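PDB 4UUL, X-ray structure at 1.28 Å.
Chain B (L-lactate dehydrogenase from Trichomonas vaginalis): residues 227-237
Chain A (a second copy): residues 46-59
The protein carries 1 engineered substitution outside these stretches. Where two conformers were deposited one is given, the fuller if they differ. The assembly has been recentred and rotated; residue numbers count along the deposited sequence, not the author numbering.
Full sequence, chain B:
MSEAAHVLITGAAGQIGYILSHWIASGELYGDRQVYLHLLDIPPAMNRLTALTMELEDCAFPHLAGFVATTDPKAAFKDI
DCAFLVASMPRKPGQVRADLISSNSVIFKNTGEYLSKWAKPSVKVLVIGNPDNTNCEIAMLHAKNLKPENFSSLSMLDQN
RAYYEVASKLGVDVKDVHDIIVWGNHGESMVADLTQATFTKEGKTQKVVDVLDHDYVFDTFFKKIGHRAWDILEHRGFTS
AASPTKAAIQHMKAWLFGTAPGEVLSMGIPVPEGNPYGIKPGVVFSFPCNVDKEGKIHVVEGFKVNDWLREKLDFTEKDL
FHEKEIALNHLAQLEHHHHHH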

# COMPACT_ATOMS: atom_id res chain seq x y z
N HIS B 227 15.54 18.91 -2.31
CA HIS B 227 14.58 19.59 -1.46
C HIS B 227 13.18 18.99 -1.55
O HIS B 227 12.22 19.45 -0.90
CB HIS B 227 14.54 21.05 -1.84
CG HIS B 227 15.76 21.81 -1.43
ND1 HIS B 227 16.83 22.01 -2.28
CD2 HIS B 227 16.11 22.37 -0.25
CE1 HIS B 227 17.77 22.70 -1.64
NE2 HIS B 227 17.35 22.93 -0.41
N ARG B 228 13.04 17.94 -2.34
CA ARG B 228 11.75 17.36 -2.62
C ARG B 228 10.95 16.86 -1.36
O ARG B 228 9.71 17.04 -1.22
CB ARG B 228 12.00 16.15 -3.50
CG ARG B 228 10.75 15.47 -3.86
CD ARG B 228 9.87 16.32 -4.76
NE ARG B 228 8.90 15.47 -5.46
CZ ARG B 228 8.07 15.86 -6.42
NH1 ARG B 228 7.98 17.12 -6.81
NH2 ARG B 228 7.29 14.96 -6.97
N ALA B 229 11.66 16.18 -0.49
CA ALA B 229 11.12 15.71 0.78
C ALA B 229 10.48 16.85 1.58
O ALA B 229 9.43 16.67 2.21
CB ALA B 229 12.23 15.05 1.59
N TRP B 230 11.13 18.01 1.58
CA TRP B 230 10.65 19.11 2.39
C TRP B 230 9.34 19.66 1.79
O TRP B 230 8.39 20.01 2.50
CB TRP B 230 11.75 20.17 2.46
CG TRP B 230 11.33 21.39 3.13
CD1 TRP B 230 11.44 21.69 4.45
CD2 TRP B 230 10.70 22.51 2.52
NE1 TRP B 230 10.93 22.93 4.70
CE2 TRP B 230 10.46 23.46 3.53
CE3 TRP B 230 10.32 22.81 1.21
CZ2 TRP B 230 9.86 24.67 3.27
CZ3 TRP B 230 9.72 24.02 0.95
CH2 TRP B 230 9.49 24.93 1.97
N ASP B 231 9.28 19.67 0.47
CA ASP B 231 8.11 20.14 -0.26
C ASP B 231 6.89 19.23 0.04
O ASP B 231 5.74 19.71 0.21
CB ASP B 231 8.51 20.16 -1.73
CG ASP B 231 7.80 21.20 -2.53
OD1 ASP B 231 7.05 22.00 -1.94
OD2 ASP B 231 7.99 21.21 -3.77
N ILE B 232 7.10 17.93 0.13
CA ILE B 232 6.00 17.05 0.50
C ILE B 232 5.56 17.25 1.94
O ILE B 232 4.36 17.29 2.23
CB ILE B 232 6.39 15.60 0.21
CG1 ILE B 232 6.37 15.39 -1.29
CG2 ILE B 232 5.43 14.62 0.87
CD1 ILE B 232 7.10 14.16 -1.71
N LEU B 233 6.51 17.37 2.85
CA LEU B 233 6.18 17.60 4.23
C LEU B 233 5.40 18.92 4.40
O LEU B 233 4.44 18.97 5.13
CB LEU B 233 7.47 17.65 5.05
CG LEU B 233 7.35 18.04 6.52
CD1 LEU B 233 6.60 17.00 7.34
CD2 LEU B 233 8.75 18.28 7.08
N GLU B 234 5.81 19.96 3.67
CA GLU B 234 5.13 21.25 3.64
C GLU B 234 3.66 21.10 3.23
O GLU B 234 2.80 21.71 3.83
CB GLU B 234 5.83 22.15 2.62
CG GLU B 234 5.53 23.61 2.74
CD GLU B 234 6.37 24.30 3.79
OE1 GLU B 234 6.66 23.68 4.84
OE2 GLU B 234 6.74 25.47 3.58
N HIS B 235 3.39 20.30 2.19
CA HIS B 235 2.01 20.08 1.73
C HIS B 235 1.24 19.02 2.54
O HIS B 235 0.04 19.20 2.81
CB HIS B 235 1.99 19.70 0.23
CG HIS B 235 2.29 20.84 -0.70
ND1 HIS B 235 3.57 21.19 -1.07
CD2 HIS B 235 1.46 21.70 -1.36
CE1 HIS B 235 3.52 22.22 -1.90
NE2 HIS B 235 2.26 22.55 -2.09
N ARG B 236 1.93 17.95 2.95
CA ARG B 236 1.31 16.76 3.58
C ARG B 236 1.11 16.90 5.08
O ARG B 236 0.15 16.36 5.64
CB ARG B 236 2.17 15.51 3.30
CG ARG B 236 1.71 14.15 3.87
CD ARG B 236 2.63 13.05 3.30
NE ARG B 236 2.79 11.88 4.17
CZ ARG B 236 1.85 10.96 4.37
NH1 ARG B 236 0.68 11.07 3.78
NH2 ARG B 236 2.08 9.95 5.18
N GLY B 237 2.03 17.61 5.74
CA GLY B 237 2.03 17.74 7.19
C GLY B 237 2.81 16.61 7.84
O GLY B 237 3.05 16.63 9.06
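Chain A (46-59) MNRLTALTMELEDC

The helix of residues 46-57 in chain A, the second copy, packs against helix 227-236 of chain B, running nearly antiparallel to it: the N-to-C directions differ by 150° (signed crossing angle -150°) and the axes approach to 7.9 Å. Asn A47 and Arg A48 lie beside the C-terminal end of the chain B helix, with CA of His B235 5.2 Å from CA of Asn A47 and CA of Arg B236 5.1 Å from CA of Arg A48, so the later residues of chain A run back toward Arg B228. The backbones come this close where Ala A51 points its methyl at chain B: its CB is 3.6 Å from CB of Arg B236 and 3.7 Å from CB of His B235.

Two side chains interlock as knobs. Met A54, m at chi1, t at chi2 and p at chi3, reaches among Arg B228, Asp B231, Ile B232 and His B235; its CE lies 3.6 Å from CG1 of Ile B232 and over one face of the Arg B228 guanidinium. His B235, chi1 m, answers by sitting among Asn A47, Thr A50, Ala A51 and Met A54. Its ring is anchored within its own helix by a hydrogen bond from ND1 to O of Asp B231 (2.9 Å), an orientation that offers one face to CG2 of Thr A50, 4.2 Å from the ring centroid in a CH-pi contact. SD of Met A54 approaches the same ring obliquely, 4.7 Å from its centroid.

Arg B228 (t, p, t) extends to the C-terminal end of the chain A helix, where its guanidinium edge meets two carboxylates. NE donates to OD2 of Asp A58 at 3.1 Å and NH2 to OD1 of Asp A58 at 2.9 Å, a paired salt bridge, with Asp A58 at chi1 m and chi2 near 0°. NH2 also forms a salt bridge with OE1 of Glu A57 (2.9 Å) and a weak hydrogen bond to the backbone O of Met A54 (3.1 Å). Water 1 closes a further link, accepting from NH1 of Arg B228 (3.0 Å) and donating to OE1 of Glu A57 (2.6 Å).

Ile B232, m and t, directs its CB sideways but brings CD1 to 4.0 Å from CG of Glu A55. OE2 of Glu A55 lies over one face of the Arg B236 guanidinium, 3.8 Å from NE of Arg B236, a long salt bridge of charge alone, since no N-H points at the oxygen. Gly B237, with phi 89°, ends the helical run.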

# COMPACT_ATOMS: atom_id res chain seq x y z
N MET A 46 -6.89 20.46 -0.96
CA MET A 46 -6.07 20.50 -2.17
C MET A 46 -4.57 20.39 -1.89
O MET A 46 -3.87 19.76 -2.65
CB MET A 46 -6.39 21.70 -3.05
CG MET A 46 -7.67 21.51 -3.94
SD MET A 46 -7.60 20.01 -5.00
CE MET A 46 -6.11 20.36 -5.93
N ASN A 47 -4.07 20.96 -0.80
CA ASN A 47 -2.65 20.82 -0.48
C ASN A 47 -2.29 19.37 -0.20
O ASN A 47 -1.25 18.86 -0.68
CB ASN A 47 -2.24 21.72 0.70
CG ASN A 47 -2.16 23.15 0.30
OD1 ASN A 47 -1.93 23.46 -0.87
ND2 ASN A 47 -2.37 24.05 1.25
N ARG A 48 -3.15 18.64 0.51
CA ARG A 48 -2.89 17.22 0.76
C ARG A 48 -2.94 16.42 -0.54
O ARG A 48 -2.21 15.48 -0.74
CB ARG A 48 -3.88 16.64 1.77
CG ARG A 48 -3.60 17.00 3.19
CD ARG A 48 -4.35 16.08 4.17
NE ARG A 48 -5.80 16.03 3.90
CZ ARG A 48 -6.65 17.00 4.21
NH1 ARG A 48 -6.21 18.11 4.79
NH2 ARG A 48 -7.94 16.87 3.94
N LEU A 49 -3.85 16.82 -1.40
CA LEU A 49 -3.94 16.19 -2.69
C LEU A 49 -2.64 16.43 -3.51
O LEU A 49 -2.10 15.51 -4.15
CB LEU A 49 -5.18 16.66 -3.43
CG LEU A 49 -5.50 15.83 -4.66
CD1 LEU A 49 -5.60 14.35 -4.36
CD2 LEU A 49 -6.81 16.32 -5.24
N THR A 50 -2.11 17.66 -3.49
CA THR A 50 -0.85 17.96 -4.18
C THR A 50 0.23 17.07 -3.60
O THR A 50 1.04 16.49 -4.35
CB THR A 50 -0.49 19.43 -4.02
OG1 THR A 50 -1.49 20.21 -4.69
CG2 THR A 50 0.85 19.70 -4.61
N ALA A 51 0.28 16.96 -2.29
CA ALA A 51 1.28 16.09 -1.65
C ALA A 51 1.15 14.66 -2.16
O ALA A 51 2.17 13.95 -2.40
CB ALA A 51 1.12 16.13 -0.12
N LEU A 52 -0.09 14.15 -2.27
CA LEU A 52 -0.26 12.80 -2.80
C LEU A 52 0.32 12.67 -4.20
O LEU A 52 1.05 11.72 -4.51
CB LEU A 52 -1.74 12.42 -2.78
CG LEU A 52 -2.10 11.16 -3.60
CD1 LEU A 52 -1.40 9.95 -3.08
CD2 LEU A 52 -3.59 10.91 -3.57
N THR A 53 0.03 13.65 -5.06
CA THR A 53 0.56 13.56 -6.41
C THR A 53 2.09 13.54 -6.42
O THR A 53 2.70 12.91 -7.27
CB THR A 53 0.03 14.66 -7.35
OG1 THR A 53 0.54 15.95 -6.97
CG2 THR A 53 -1.51 14.69 -7.40
N MET A 54 2.70 14.30 -5.53
CA MET A 54 4.15 14.34 -5.49
C MET A 54 4.73 12.99 -5.12
O MET A 54 5.74 12.55 -5.70
CB MET A 54 4.63 15.38 -4.49
CG MET A 54 4.30 16.77 -4.90
SD MET A 54 4.61 18.00 -3.60
CE MET A 54 6.38 18.09 -3.67
N GLU A 55 4.12 12.29 -4.15
CA GLU A 55 4.59 10.94 -3.86
C GLU A 55 4.33 9.98 -4.99
O GLU A 55 5.19 9.11 -5.24
CB GLU A 55 4.09 10.38 -2.53
CG GLU A 55 4.74 11.00 -1.32
CD GLU A 55 4.52 10.20 -0.09
OE1 GLU A 55 5.18 9.13 0.08
OE2 GLU A 55 3.65 10.59 0.70
N LEU A 56 3.19 10.09 -5.68
CA LEU A 56 2.98 9.22 -6.81
C LEU A 56 4.10 9.41 -7.84
O LEU A 56 4.63 8.44 -8.37
CB LEU A 56 1.60 9.49 -7.45
CG LEU A 56 0.38 9.08 -6.64
CD1 LEU A 56 -0.88 9.61 -7.24
CD2 LEU A 56 0.28 7.59 -6.53
N GLU A 57 4.40 10.66 -8.14
CA GLU A 57 5.47 10.97 -9.06
C GLU A 57 6.78 10.32 -8.62
O GLU A 57 7.50 9.77 -9.44
CB GLU A 57 5.66 12.49 -9.16
CG GLU A 57 4.51 13.20 -9.90
CD GLU A 57 4.59 14.70 -9.87
OE1 GLU A 57 5.33 15.26 -9.06
OE2 GLU A 57 3.92 15.33 -10.69
N ASP A 58 7.08 10.42 -7.34
CA ASP A 58 8.33 9.95 -6.78
C ASP A 58 8.46 8.44 -6.70
O ASP A 58 9.50 7.93 -6.28
CB ASP A 58 8.49 10.53 -5.38
CG ASP A 58 8.82 12.01 -5.35
OD1 ASP A 58 8.94 12.61 -6.45
OD2 ASP A 58 8.98 12.58 -4.23
N CYS A 59 7.44 7.72 -7.10
CA CYS A 59 7.54 6.30 -7.26
C CYS A 59 8.01 5.86 -8.64
O CYS A 59 8.35 4.68 -8.83
CB CYS A 59 6.18 5.66 -6.98
SG CYS A 59 5.70 5.73 -5.24
O HOH W 1 5.93 17.78 -8.90